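PDB 1ZPU: iron transport multicopper oxidase FET3 from Saccharomyces cerevisiae, which oxidises ferrous to ferric iron, using four copper ions and reducing dioxygen to water, so that the iron can be imported through the permease FTR1. Local coordinates for residues G217-K222 / Q303-E308; L297-L302 / Y432-D437; M210-I215 / Q234-L239. All coordinates share one frame; numbering follows the deposited sequence.

Contact 1: G217-K222 / Q303-E308. With NAG (2-acetamido-2-deoxy-beta-D-glucopyranose), chain I.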
loop_
_atom_site.group_PDB
_atom_site.type_symbol
_atom_site.label_atom_id
_atom_site.label_comp_id
_atom_site.label_asym_id
_atom_site.label_seq_id
_atom_site.Cartn_x
_atom_site.Cartn_y
_atom_site.Cartn_z
ATOM N N GLY A 217 4.255 -6.024 -9.477
ATOM C CA GLY A 217 4.943 -5.539 -10.688
ATOM C C GLY A 217 6.209 -6.281 -11.104
ATOM O O GLY A 217 6.754 -6.020 -12.182
ATOM N N ILE A 218 6.676 -7.208 -10.265
ATOM C CA ILE A 218 7.900 -7.996 -10.529
ATOM C C ILE A 218 7.553 -9.394 -11.079
ATOM O O ILE A 218 7.021 -10.238 -10.347
ATOM C CB ILE A 218 8.753 -8.135 -9.224
ATOM C CG1 ILE A 218 9.201 -6.758 -8.686
ATOM C CG2 ILE A 218 9.924 -9.116 -9.387
ATOM C CD1 ILE A 218 10.059 -5.898 -9.627
ATOM N N THR A 219 7.833 -9.632 -12.363
ATOM C CA THR A 219 7.586 -10.953 -12.970
ATOM C C THR A 219 8.402 -12.045 -12.278
ATOM O O THR A 219 9.597 -11.885 -12.000
ATOM C CB THR A 219 7.907 -11.020 -14.497
ATOM O OG1 THR A 219 7.226 -9.981 -15.199
ATOM C CG2 THR A 219 7.481 -12.361 -15.086
ATOM N N THR A 220 7.748 -13.169 -12.029
ATOM C CA THR A 220 8.361 -14.251 -11.288
ATOM C C THR A 220 8.459 -15.541 -12.129
ATOM O O THR A 220 7.812 -15.656 -13.172
ATOM C CB THR A 220 7.626 -14.448 -9.913
ATOM O OG1 THR A 220 8.388 -15.328 -9.077
ATOM C CG2 THR A 220 6.247 -15.024 -10.082
ATOM N N GLU A 221 9.295 -16.482 -11.693
ATOM C CA GLU A 221 9.272 -17.848 -12.233
ATOM C C GLU A 221 8.001 -18.507 -11.736
ATOM O O GLU A 221 7.585 -18.284 -10.588
ATOM C CB GLU A 221 10.458 -18.680 -11.736
ATOM C CG GLU A 221 11.849 -18.095 -12.011
ATOM C CD GLU A 221 12.376 -18.363 -13.424
ATOM O OE1 GLU A 221 11.632 -18.917 -14.275
ATOM O OE2 GLU A 221 13.550 -18.006 -13.678
ATOM N N LYS A 222 7.393 -19.324 -12.590
ATOM C CA LYS A 222 6.151 -20.031 -12.265
ATOM C C LYS A 222 6.231 -20.738 -10.904
ATOM O O LYS A 222 7.101 -21.587 -10.707
ATOM C CB LYS A 222 5.869 -21.083 -13.348
ATOM C CG LYS A 222 5.809 -20.549 -14.759
ATOM C CD LYS A 222 5.003 -21.483 -15.622
ATOM C CE LYS A 222 4.653 -20.829 -16.941
ATOM N NZ LYS A 222 3.422 -21.412 -17.540
ATOM N N GLN A 303 10.830 -16.312 -7.122
ATOM C CA GLN A 303 12.070 -16.053 -7.856
ATOM C C GLN A 303 11.822 -15.133 -9.037
ATOM O O GLN A 303 11.217 -15.549 -10.030
ATOM C CB GLN A 303 12.693 -17.354 -8.334
ATOM C CG GLN A 303 13.029 -18.304 -7.212
ATOM C CD GLN A 303 13.343 -19.695 -7.695
ATOM O OE1 GLN A 303 12.935 -20.675 -7.082
ATOM N NE2 GLN A 303 14.064 -19.793 -8.801
ATOM N N PRO A 304 12.259 -13.865 -8.922
ATOM C CA PRO A 304 12.184 -12.889 -10.007
ATOM C C PRO A 304 12.650 -13.446 -11.343
ATOM O O PRO A 304 13.658 -14.151 -11.398
ATOM C CB PRO A 304 13.150 -11.805 -9.547
ATOM C CG PRO A 304 13.029 -11.836 -8.075
ATOM C CD PRO A 304 12.822 -13.268 -7.697
ATOM N N TYR A 305 11.920 -13.135 -12.409
ATOM C CA TYR A 305 12.307 -13.551 -13.759
ATOM C C TYR A 305 13.613 -12.880 -14.170
ATOM O O TYR A 305 14.485 -13.520 -14.741
ATOM C CB TYR A 305 11.198 -13.233 -14.765
ATOM C CG TYR A 305 11.416 -13.825 -16.141
ATOM C CD1 TYR A 305 11.243 -15.193 -16.371
ATOM C CD2 TYR A 305 11.786 -13.016 -17.216
ATOM C CE1 TYR A 305 11.436 -15.741 -17.632
ATOM C CE2 TYR A 305 11.984 -13.554 -18.477
ATOM C CZ TYR A 305 11.811 -14.916 -18.682
ATOM O OH TYR A 305 12.017 -15.453 -19.940
ATOM N N GLU A 306 13.739 -11.587 -13.884
ATOM C CA GLU A 306 15.026 -10.903 -14.008
ATOM C C GLU A 306 15.783 -11.011 -12.688
ATOM O O GLU A 306 15.498 -10.292 -11.724
ATOM C CB GLU A 306 14.867 -9.444 -14.436
ATOM C CG GLU A 306 14.690 -9.263 -15.938
ATOM C CD GLU A 306 14.029 -7.933 -16.293
ATOM O OE1 GLU A 306 13.263 -7.391 -15.457
ATOM O OE2 GLU A 306 14.276 -7.436 -17.417
ATOM N N LYS A 307 16.725 -11.948 -12.652
ATOM C CA LYS A 307 17.538 -12.192 -11.469
ATOM C C LYS A 307 18.423 -11.002 -11.155
ATOM O O LYS A 307 19.081 -10.446 -12.035
ATOM C CB LYS A 307 18.444 -13.414 -11.660
ATOM C CG LYS A 307 17.734 -14.755 -11.633
ATOM C CD LYS A 307 18.741 -15.901 -11.857
ATOM C CE LYS A 307 18.080 -16.947 -12.770
ATOM N NZ LYS A 307 18.375 -18.338 -12.312
ATOM N N GLU A 308 18.441 -10.622 -9.890
ATOM C CA GLU A 308 19.406 -9.658 -9.405
ATOM C C GLU A 308 20.039 -10.227 -8.138
ATOM O O GLU A 308 19.340 -10.588 -7.198
ATOM C CB GLU A 308 18.726 -8.303 -9.147
ATOM C CG GLU A 308 18.460 -7.478 -10.433
ATOM C CD GLU A 308 17.477 -6.297 -10.241
ATOM O OE1 GLU A 308 17.073 -5.997 -9.084
ATOM O OE2 GLU A 308 17.103 -5.665 -11.265
HETATM C C1 NAG I . 7.852 -22.204 -4.943
HETATM C C2 NAG I . 9.322 -21.891 -5.198
HETATM C C3 NAG I . 10.261 -22.718 -4.296
HETATM C C4 NAG I . 9.763 -23.077 -2.886
HETATM C C5 NAG I . 8.236 -22.967 -2.733
HETATM C C6 NAG I . 7.827 -22.605 -1.309
HETATM C C7 NAG I . 9.769 -21.173 -7.564
HETATM C C8 NAG I . 9.428 -19.727 -7.285
HETATM N N2 NAG I . 9.618 -22.109 -6.609
HETATM O O3 NAG I . 11.485 -22.037 -4.131
HETATM O O4 NAG I . 10.239 -24.400 -2.642
HETATM O O5 NAG I . 7.686 -21.964 -3.564
HETATM O O6 NAG I . 6.570 -21.958 -1.308
HETATM O O7 NAG I . 10.188 -21.479 -8.680
#
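Thr220 and Pro304 form a single beta bridge, their CA atoms 4.3 Å apart, through which an irregular loop lies against the outermost strand, 218-225, of a six-stranded sheet in the second cupredoxin-like domain. Two backbone bonds flank the bridge. Tyr305 N reaches Thr219 O at 2.7 Å and Glu221 N reaches Gln303 O, also at 2.7 Å. The loop belongs to the connection between strands 271-277 and 316-326, which leads from the second to the third domain.

The side chains pack beside this bridge. Those of Thr219 and Tyr305 run side by side in the same direction, with Thr219 CG2 3.8 Å from Tyr305 CB. The methyl approaches the tyrosine ring obliquely, and Pro128 packs on both residues. At the proline, Ile218 CG2 touches Pro304 CB at 4.2 Å, an apolar contact. Thr220 turns OG1 anti to its backbone N (chi1 -169°), which brings the hydroxyl within 3.0 Å of Gln303 O. This is a weak bond at most, and Glu221 O, in reach of the same proton, leaves its direction unsettled. The carbonyl of Thr220 is held by the hydroxyl of Tyr129.

In Glu221 a chi2 of -82° turns CD aside, and the chain crosses that of Gln303 obliquely, CG against CB. Lys307 NZ lies 5.0 Å from Glu221 OE2, opposite charges that are not in contact. On the flank of Gln303 lies the first sugar of the Asn223 glycan, whose acetyl methyl C8 comes 3.9 Å from Gln303 CG.

Contact 2: L297-L302 / Y432-D437; sequences LDDFYL and YPMRRD. With NAG (2-acetamido-2-deoxy-beta-D-glucopyranose), chain I; NAG (2-acetamido-2-deoxy-beta-D-glucopyranose), chain B.
Asp299 and Arg436 meet in a buried salt bridge with their flat groups turned 69° apart and their side chains crossing at about a right angle. The pair links a connecting loop to the edge strand 434-436. Arg436 NH1 is modelled 2.5 Å from Asp299 OD2, a shortness that means little at this resolution, and the bond is bent, with 136° at the hydrogen. Asp299 CG and OD2 lie at the guanidinium edge, near its plane. Asp299 CG stands between its own backbone N and carbonyl carbon (chi1 55°), which starts the side chain on its way to the strand. Each charge has further partners: Asp299 OD1 pairs with Arg406, while Arg436 also holds Asp216 through NH2 and Tyr236 OH through NH1. Such a network probably favours the charged form of Asp299.

Asp298, one residue earlier, makes an Asx turn, its OD1 accepting from Phe300 N at the start of the short 3-10 segment 299-301. Asp299 O, Phe300 O and Leu302 O face strand 434-436, which closes one side of a six-stranded sheet in the third cupredoxin-like domain.

Met434 lies against these carbonyls. Its CB meets Phe300 O and Leu302 O, each at 3.6 Å. The chain is bent at chi2 and chi3, and CE ends 3.4 Å from Asp299 O. Leu302 CB packs 4.3 Å from Met434 CG. On the loop's other flank, the Tyr301 ring is sandwiched: Phe300 CD2 lies over the centre of one face, and C6 of the chain B sugar rests on the opposite face, nearer the rim.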
loop_
_atom_site.group_PDB
_atom_site.type_symbol
_atom_site.label_atom_id
_atom_site.label_comp_id
_atom_site.label_asym_id
_atom_site.label_seq_id
_atom_site.Cartn_x
_atom_site.Cartn_y
_atom_site.Cartn_z
ATOM N N LEU A 297 1.192 -20.066 -0.180
ATOM C CA LEU A 297 2.515 -19.712 -0.685
ATOM C C LEU A 297 3.229 -18.652 0.163
ATOM O O LEU A 297 2.682 -17.599 0.438
ATOM C CB LEU A 297 2.391 -19.195 -2.117
ATOM C CG LEU A 297 3.642 -18.637 -2.789
ATOM C CD1 LEU A 297 4.552 -19.790 -3.200
ATOM C CD2 LEU A 297 3.214 -17.808 -3.979
ATOM N N ASP A 298 4.460 -18.951 0.572
ATOM C CA ASP A 298 5.316 -17.951 1.217
ATOM C C ASP A 298 6.086 -17.213 0.126
ATOM O O ASP A 298 7.030 -17.752 -0.466
ATOM C CB ASP A 298 6.272 -18.581 2.248
ATOM C CG ASP A 298 7.036 -17.534 3.058
ATOM O OD1 ASP A 298 7.046 -16.346 2.652
ATOM O OD2 ASP A 298 7.640 -17.893 4.095
ATOM N N ASP A 299 5.665 -15.980 -0.132
ATOM C CA ASP A 299 6.211 -15.168 -1.206
ATOM C C ASP A 299 7.705 -14.906 -1.068
ATOM O O ASP A 299 8.343 -14.499 -2.033
ATOM C CB ASP A 299 5.445 -13.857 -1.329
ATOM C CG ASP A 299 5.406 -13.074 -0.023
ATOM O OD1 ASP A 299 5.197 -13.696 1.045
ATOM O OD2 ASP A 299 5.566 -11.833 -0.052
ATOM N N PHE A 300 8.265 -15.155 0.116
ATOM C CA PHE A 300 9.708 -14.999 0.346
ATOM C C PHE A 300 10.543 -15.864 -0.618
ATOM O O PHE A 300 11.654 -15.481 -1.003
ATOM C CB PHE A 300 10.050 -15.312 1.812
ATOM C CG PHE A 300 11.519 -15.209 2.141
ATOM C CD1 PHE A 300 12.045 -14.038 2.678
ATOM C CD2 PHE A 300 12.381 -16.290 1.928
ATOM C CE1 PHE A 300 13.416 -13.934 2.983
ATOM C CE2 PHE A 300 13.735 -16.188 2.214
ATOM C CZ PHE A 300 14.253 -15.005 2.747
ATOM N N TYR A 301 10.007 -17.016 -1.018
ATOM C CA TYR A 301 10.746 -17.958 -1.856
ATOM C C TYR A 301 10.482 -17.796 -3.356
ATOM O O TYR A 301 11.026 -18.552 -4.172
ATOM C CB TYR A 301 10.472 -19.391 -1.397
ATOM C CG TYR A 301 10.997 -19.685 -0.006
ATOM C CD1 TYR A 301 10.144 -19.671 1.102
ATOM C CD2 TYR A 301 12.344 -19.973 0.204
ATOM C CE1 TYR A 301 10.619 -19.937 2.380
ATOM C CE2 TYR A 301 12.828 -20.237 1.473
ATOM C CZ TYR A 301 11.961 -20.217 2.555
ATOM O OH TYR A 301 12.448 -20.483 3.814
ATOM N N LEU A 302 9.647 -16.817 -3.715
ATOM C CA LEU A 302 9.425 -16.472 -5.123
ATOM C C LEU A 302 10.731 -16.038 -5.821
ATOM O O LEU A 302 11.649 -15.497 -5.181
ATOM C CB LEU A 302 8.350 -15.408 -5.250
ATOM C CG LEU A 302 6.925 -15.858 -5.607
ATOM C CD1 LEU A 302 6.644 -17.333 -5.316
ATOM C CD2 LEU A 302 5.924 -14.954 -4.908
ATOM N N TYR A 432 19.677 -14.792 -4.583
ATOM C CA TYR A 432 18.862 -13.999 -5.492
ATOM C C TYR A 432 17.504 -13.699 -4.842
ATOM O O TYR A 432 16.514 -14.397 -5.104
ATOM C CB TYR A 432 18.671 -14.736 -6.818
ATOM C CG TYR A 432 19.957 -14.952 -7.569
ATOM C CD1 TYR A 432 20.648 -16.160 -7.472
ATOM C CD2 TYR A 432 20.496 -13.942 -8.362
ATOM C CE1 TYR A 432 21.841 -16.356 -8.149
ATOM C CE2 TYR A 432 21.687 -14.128 -9.045
ATOM C CZ TYR A 432 22.354 -15.335 -8.936
ATOM O OH TYR A 432 23.535 -15.519 -9.618
ATOM N N PRO A 433 17.447 -12.642 -4.002
ATOM C CA PRO A 433 16.285 -12.387 -3.164
ATOM C C PRO A 433 15.060 -12.031 -3.969
ATOM O O PRO A 433 15.171 -11.502 -5.075
ATOM C CB PRO A 433 16.701 -11.165 -2.339
ATOM C CG PRO A 433 18.169 -11.086 -2.462
ATOM C CD PRO A 433 18.476 -11.608 -3.812
ATOM N N MET A 434 13.899 -12.320 -3.395
ATOM C CA MET A 434 12.629 -11.884 -3.936
ATOM C C MET A 434 12.585 -10.357 -3.895
ATOM O O MET A 434 13.286 -9.737 -3.094
ATOM C CB MET A 434 11.502 -12.508 -3.111
ATOM C CG MET A 434 10.123 -11.979 -3.389
ATOM S SD MET A 434 9.712 -10.582 -2.323
ATOM C CE MET A 434 9.052 -11.371 -0.861
ATOM N N ARG A 435 11.777 -9.760 -4.767
ATOM C CA ARG A 435 11.590 -8.316 -4.809
ATOM C C ARG A 435 10.105 -7.957 -4.881
ATOM O O ARG A 435 9.343 -8.587 -5.633
ATOM C CB ARG A 435 12.320 -7.730 -6.011
ATOM C CG ARG A 435 13.673 -7.150 -5.702
ATOM C CD ARG A 435 14.702 -7.565 -6.738
ATOM N NE ARG A 435 14.265 -7.337 -8.113
ATOM C CZ ARG A 435 14.552 -8.155 -9.118
ATOM N NH1 ARG A 435 15.266 -9.251 -8.893
ATOM N NH2 ARG A 435 14.126 -7.885 -10.343
ATOM N N ARG A 436 9.704 -6.949 -4.102
ATOM C CA ARG A 436 8.356 -6.405 -4.155
ATOM C C ARG A 436 8.297 -5.048 -3.458
ATOM O O ARG A 436 9.330 -4.551 -2.998
ATOM C CB ARG A 436 7.345 -7.384 -3.560
ATOM C CG ARG A 436 7.489 -7.729 -2.063
ATOM C CD ARG A 436 6.484 -8.820 -1.660
ATOM N NE ARG A 436 5.221 -8.619 -2.361
ATOM C CZ ARG A 436 4.251 -9.515 -2.471
ATOM N NH1 ARG A 436 4.369 -10.711 -1.922
ATOM N NH2 ARG A 436 3.148 -9.204 -3.132
ATOM N N ASP A 437 7.103 -4.450 -3.382
ATOM C CA ASP A 437 6.966 -3.136 -2.758
ATOM C C ASP A 437 6.221 -3.176 -1.430
ATOM O O ASP A 437 6.174 -2.187 -0.704
ATOM C CB ASP A 437 6.372 -2.102 -3.727
ATOM C CG ASP A 437 4.956 -2.439 -4.161
ATOM O OD1 ASP A 437 4.725 -2.417 -5.391
ATOM O OD2 ASP A 437 4.084 -2.706 -3.288
HETATM C C1 NAG I . 7.852 -22.204 -4.943
HETATM C C2 NAG I . 9.322 -21.891 -5.198
HETATM C C3 NAG I . 10.261 -22.718 -4.296
HETATM C C4 NAG I . 9.763 -23.077 -2.886
HETATM C C5 NAG I . 8.236 -22.967 -2.733
HETATM C C6 NAG I . 7.827 -22.605 -1.309
HETATM C C7 NAG I . 9.769 -21.173 -7.564
HETATM C C8 NAG I . 9.428 -19.727 -7.285
HETATM N N2 NAG I . 9.618 -22.109 -6.609
HETATM O O3 NAG I . 11.485 -22.037 -4.131
HETATM O O4 NAG I . 10.239 -24.400 -2.642
HETATM O O5 NAG I . 7.686 -21.964 -3.564
HETATM O O6 NAG I . 6.570 -21.958 -1.308
HETATM O O7 NAG I . 10.188 -21.479 -8.680
HETATM C C1 NAG B . 10.568 -24.821 -1.275
HETATM C C2 NAG B . 12.002 -25.405 -1.153
HETATM C C3 NAG B . 12.941 -24.517 -0.296
HETATM C C4 NAG B . 12.312 -24.030 1.020
HETATM C C5 NAG B . 10.807 -24.310 1.014
HETATM C C6 NAG B . 10.035 -23.664 2.165
HETATM C C7 NAG B . 12.155 -27.939 -1.280
HETATM C C8 NAG B . 11.061 -29.005 -1.072
HETATM N N2 NAG B . 11.990 -26.779 -0.611
HETATM O O3 NAG B . 13.364 -23.385 -1.031
HETATM O O4 NAG B . 12.946 -24.656 2.115
HETATM O O5 NAG B . 10.305 -23.877 -0.240
HETATM O O6 NAG B . 8.754 -24.262 2.251
HETATM O O7 NAG B . 13.137 -28.181 -2.020
#

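Contact 3: M210-I215 / Q234-L239; sequences MTVVEI and QRYTVL
Thr237 O accepts two backbone N-H groups from strand 210-215, Val213 N at 2.9 Å and Glu214 N at 3.3 Å, the second much less straight than the first. Two successive residues facing one define a classic beta bulge. Thr237 N returns a bond to Glu214 O at 2.8 Å, and beyond the bulge Thr211 and Leu239 exchange a reciprocal pair of bonds in regular antiparallel register. The two strands are neighbours inside the six-stranded sheet of the second cupredoxin-like domain, and their short segments are strongly twisted, 130° between chain directions.

Glu214 and Thr237 share one face of the sheet. Glu214 CG is anti to its backbone N (chi1 -174°), and chi2 places CD 3.6 Å from Thr237 OG1, the two side chains crossing obliquely. The stronger polar partners lie elsewhere: Gly217 N for Glu214 OE2, and the hydroxyl of Thr101 for Thr237 OG1. Near the bulge, Val213 CG1 crosses the leucine at about a right angle, 3.5 Å from Leu239 CD1.

The other face is apolar where the strands meet. Ile215 CG2 sits over the Tyr236 ring in a CH-pi contact, 3.9 Å from the centroid and displaced toward the rim. Val212 lies between this pair and Val238, touching the latter CG2 to CG2 at 3.6 Å. At the start of strand 210-215, Met210 CB makes a separate contact with Val238 CG1. The bulge thus satisfies two consecutive N-H groups with one carbonyl oxygen of a buried residue, and the shift in register lets the strand pair Ile215 with Tyr236 while Glu214 keeps its carboxylate on the face of Thr237 and Thr211.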
loop_
_atom_site.group_PDB
_atom_site.type_symbol
_atom_site.label_atom_id
_atom_site.label_comp_id
_atom_site.label_asym_id
_atom_site.label_seq_id
_atom_site.Cartn_x
_atom_site.Cartn_y
_atom_site.Cartn_z
ATOM N N MET A 210 -3.200 -22.468 -8.931
ATOM C CA MET A 210 -2.811 -21.128 -9.374
ATOM C C MET A 210 -1.315 -21.042 -9.585
ATOM O O MET A 210 -0.533 -21.440 -8.715
ATOM C CB MET A 210 -3.237 -20.085 -8.360
ATOM C CG MET A 210 -4.713 -20.004 -8.194
ATOM S SD MET A 210 -5.194 -18.770 -7.005
ATOM C CE MET A 210 -4.429 -19.350 -5.496
ATOM N N THR A 211 -0.919 -20.533 -10.749
ATOM C CA THR A 211 0.498 -20.391 -11.075
ATOM C C THR A 211 0.912 -18.940 -10.959
ATOM O O THR A 211 0.550 -18.108 -11.791
ATOM C CB THR A 211 0.812 -20.886 -12.477
ATOM O OG1 THR A 211 0.187 -22.162 -12.672
ATOM C CG2 THR A 211 2.320 -21.016 -12.654
ATOM N N VAL A 212 1.668 -18.633 -9.913
ATOM C CA VAL A 212 2.054 -17.253 -9.646
ATOM C C VAL A 212 3.105 -16.840 -10.659
ATOM O O VAL A 212 4.120 -17.515 -10.817
ATOM C CB VAL A 212 2.499 -17.038 -8.167
ATOM C CG1 VAL A 212 2.986 -15.641 -7.939
ATOM C CG2 VAL A 212 1.342 -17.304 -7.243
ATOM N N VAL A 213 2.831 -15.749 -11.374
ATOM C CA VAL A 213 3.744 -15.248 -12.407
ATOM C C VAL A 213 4.205 -13.806 -12.199
ATOM O O VAL A 213 5.072 -13.331 -12.923
ATOM C CB VAL A 213 3.186 -15.406 -13.836
ATOM C CG1 VAL A 213 2.962 -16.856 -14.144
ATOM C CG2 VAL A 213 1.922 -14.600 -14.027
ATOM N N GLU A 214 3.641 -13.124 -11.205
ATOM C CA GLU A 214 4.057 -11.768 -10.882
ATOM C C GLU A 214 3.630 -11.406 -9.462
ATOM O O GLU A 214 2.521 -11.745 -9.025
ATOM C CB GLU A 214 3.455 -10.777 -11.888
ATOM C CG GLU A 214 3.937 -9.333 -11.727
ATOM C CD GLU A 214 2.807 -8.294 -11.867
ATOM O OE1 GLU A 214 2.357 -8.069 -13.020
ATOM O OE2 GLU A 214 2.381 -7.703 -10.832
ATOM N N ILE A 215 4.511 -10.723 -8.736
ATOM C CA ILE A 215 4.100 -10.030 -7.509
ATOM C C ILE A 215 4.538 -8.565 -7.553
ATOM O O ILE A 215 5.657 -8.261 -7.971
ATOM C CB ILE A 215 4.627 -10.719 -6.217
ATOM C CG1 ILE A 215 6.155 -10.838 -6.229
ATOM C CG2 ILE A 215 3.953 -12.067 -6.011
ATOM C CD1 ILE A 215 6.745 -11.141 -4.890
ATOM N N GLN A 234 -0.811 -5.457 -1.708
ATOM C CA GLN A 234 -0.031 -6.327 -2.582
ATOM C C GLN A 234 -0.817 -6.935 -3.733
ATOM O O GLN A 234 -2.044 -7.003 -3.680
ATOM C CB GLN A 234 0.869 -7.339 -1.844
ATOM C CG GLN A 234 0.296 -8.215 -0.756
ATOM C CD GLN A 234 1.416 -8.890 0.089
ATOM O OE1 GLN A 234 2.508 -8.321 0.290
ATOM N NE2 GLN A 234 1.142 -10.113 0.576
ATOM N N ARG A 235 -0.103 -7.315 -4.790
ATOM C CA ARG A 235 -0.702 -7.877 -5.986
ATOM C C ARG A 235 -0.047 -9.212 -6.273
ATOM O O ARG A 235 1.180 -9.301 -6.307
ATOM C CB ARG A 235 -0.472 -6.945 -7.176
ATOM C CG ARG A 235 -1.203 -5.635 -7.098
ATOM C CD ARG A 235 -0.472 -4.602 -6.243
ATOM N NE ARG A 235 0.646 -4.002 -6.961
ATOM C CZ ARG A 235 1.759 -3.541 -6.397
ATOM N NH1 ARG A 235 1.931 -3.608 -5.088
ATOM N NH2 ARG A 235 2.720 -3.028 -7.156
ATOM N N TYR A 236 -0.851 -10.255 -6.451
ATOM C CA TYR A 236 -0.355 -11.491 -7.046
ATOM C C TYR A 236 -1.050 -11.620 -8.369
ATOM O O TYR A 236 -2.268 -11.569 -8.429
ATOM C CB TYR A 236 -0.632 -12.738 -6.187
ATOM C CG TYR A 236 0.187 -12.860 -4.922
ATOM C CD1 TYR A 236 1.147 -13.862 -4.763
ATOM C CD2 TYR A 236 -0.009 -11.966 -3.868
ATOM C CE1 TYR A 236 1.904 -13.948 -3.571
ATOM C CE2 TYR A 236 0.720 -12.041 -2.694
ATOM C CZ TYR A 236 1.671 -13.019 -2.544
ATOM O OH TYR A 236 2.351 -13.026 -1.354
ATOM N N THR A 237 -0.272 -11.750 -9.434
ATOM C CA THR A 237 -0.808 -12.110 -10.743
ATOM C C THR A 237 -0.558 -13.599 -10.983
ATOM O O THR A 237 0.541 -14.117 -10.759
ATOM C CB THR A 237 -0.190 -11.279 -11.875
ATOM O OG1 THR A 237 -0.358 -9.884 -11.596
ATOM C CG2 THR A 237 -0.857 -11.613 -13.198
ATOM N N VAL A 238 -1.594 -14.268 -11.466
ATOM C CA VAL A 238 -1.686 -15.709 -11.398
ATOM C C VAL A 238 -2.277 -16.241 -12.704
ATOM O O VAL A 238 -3.236 -15.669 -13.253
ATOM C CB VAL A 238 -2.559 -16.071 -10.156
ATOM C CG1 VAL A 238 -3.541 -17.174 -10.433
ATOM C CG2 VAL A 238 -1.686 -16.370 -8.943
ATOM N N LEU A 239 -1.676 -17.308 -13.222
ATOM C CA LEU A 239 -2.238 -18.043 -14.340
ATOM C C LEU A 239 -3.192 -19.104 -13.802
ATOM O O LEU A 239 -2.875 -19.783 -12.825
ATOM C CB LEU A 239 -1.119 -18.723 -15.147
ATOM C CG LEU A 239 -0.161 -17.928 -16.041
ATOM C CD1 LEU A 239 1.043 -18.769 -16.385
ATOM C CD2 LEU A 239 -0.839 -17.462 -17.310
#

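In the fold
Contacts 1 and 3 belong to one sheet: strand 210-215 lies between 218-225 and 235-241, and Thr220 N lies 2.8 Å from Val213 O, a probable hydrogen bond, the contact centres being 11 Å apart. Contact 2, centred 9 Å from contact 1, uses the same interdomain connection, and a probable hydrogen bond joins Arg435 NH1 and Glu306 O (3.0 Å); both contacts meet the Asn223 glycan. Toward the trinuclear copper cluster, Asp437 of contact 2 joins Arg235 of contact 3 (OD1 to NH2, 2.7 Å). Asp437 is also hydrogen-bonded to the copper ligands His62 and His395, while the Arg235 side chain lies about 7 Å from a copper ion. In contact 1 the Ile218 side chain stays about 13 Å from copper.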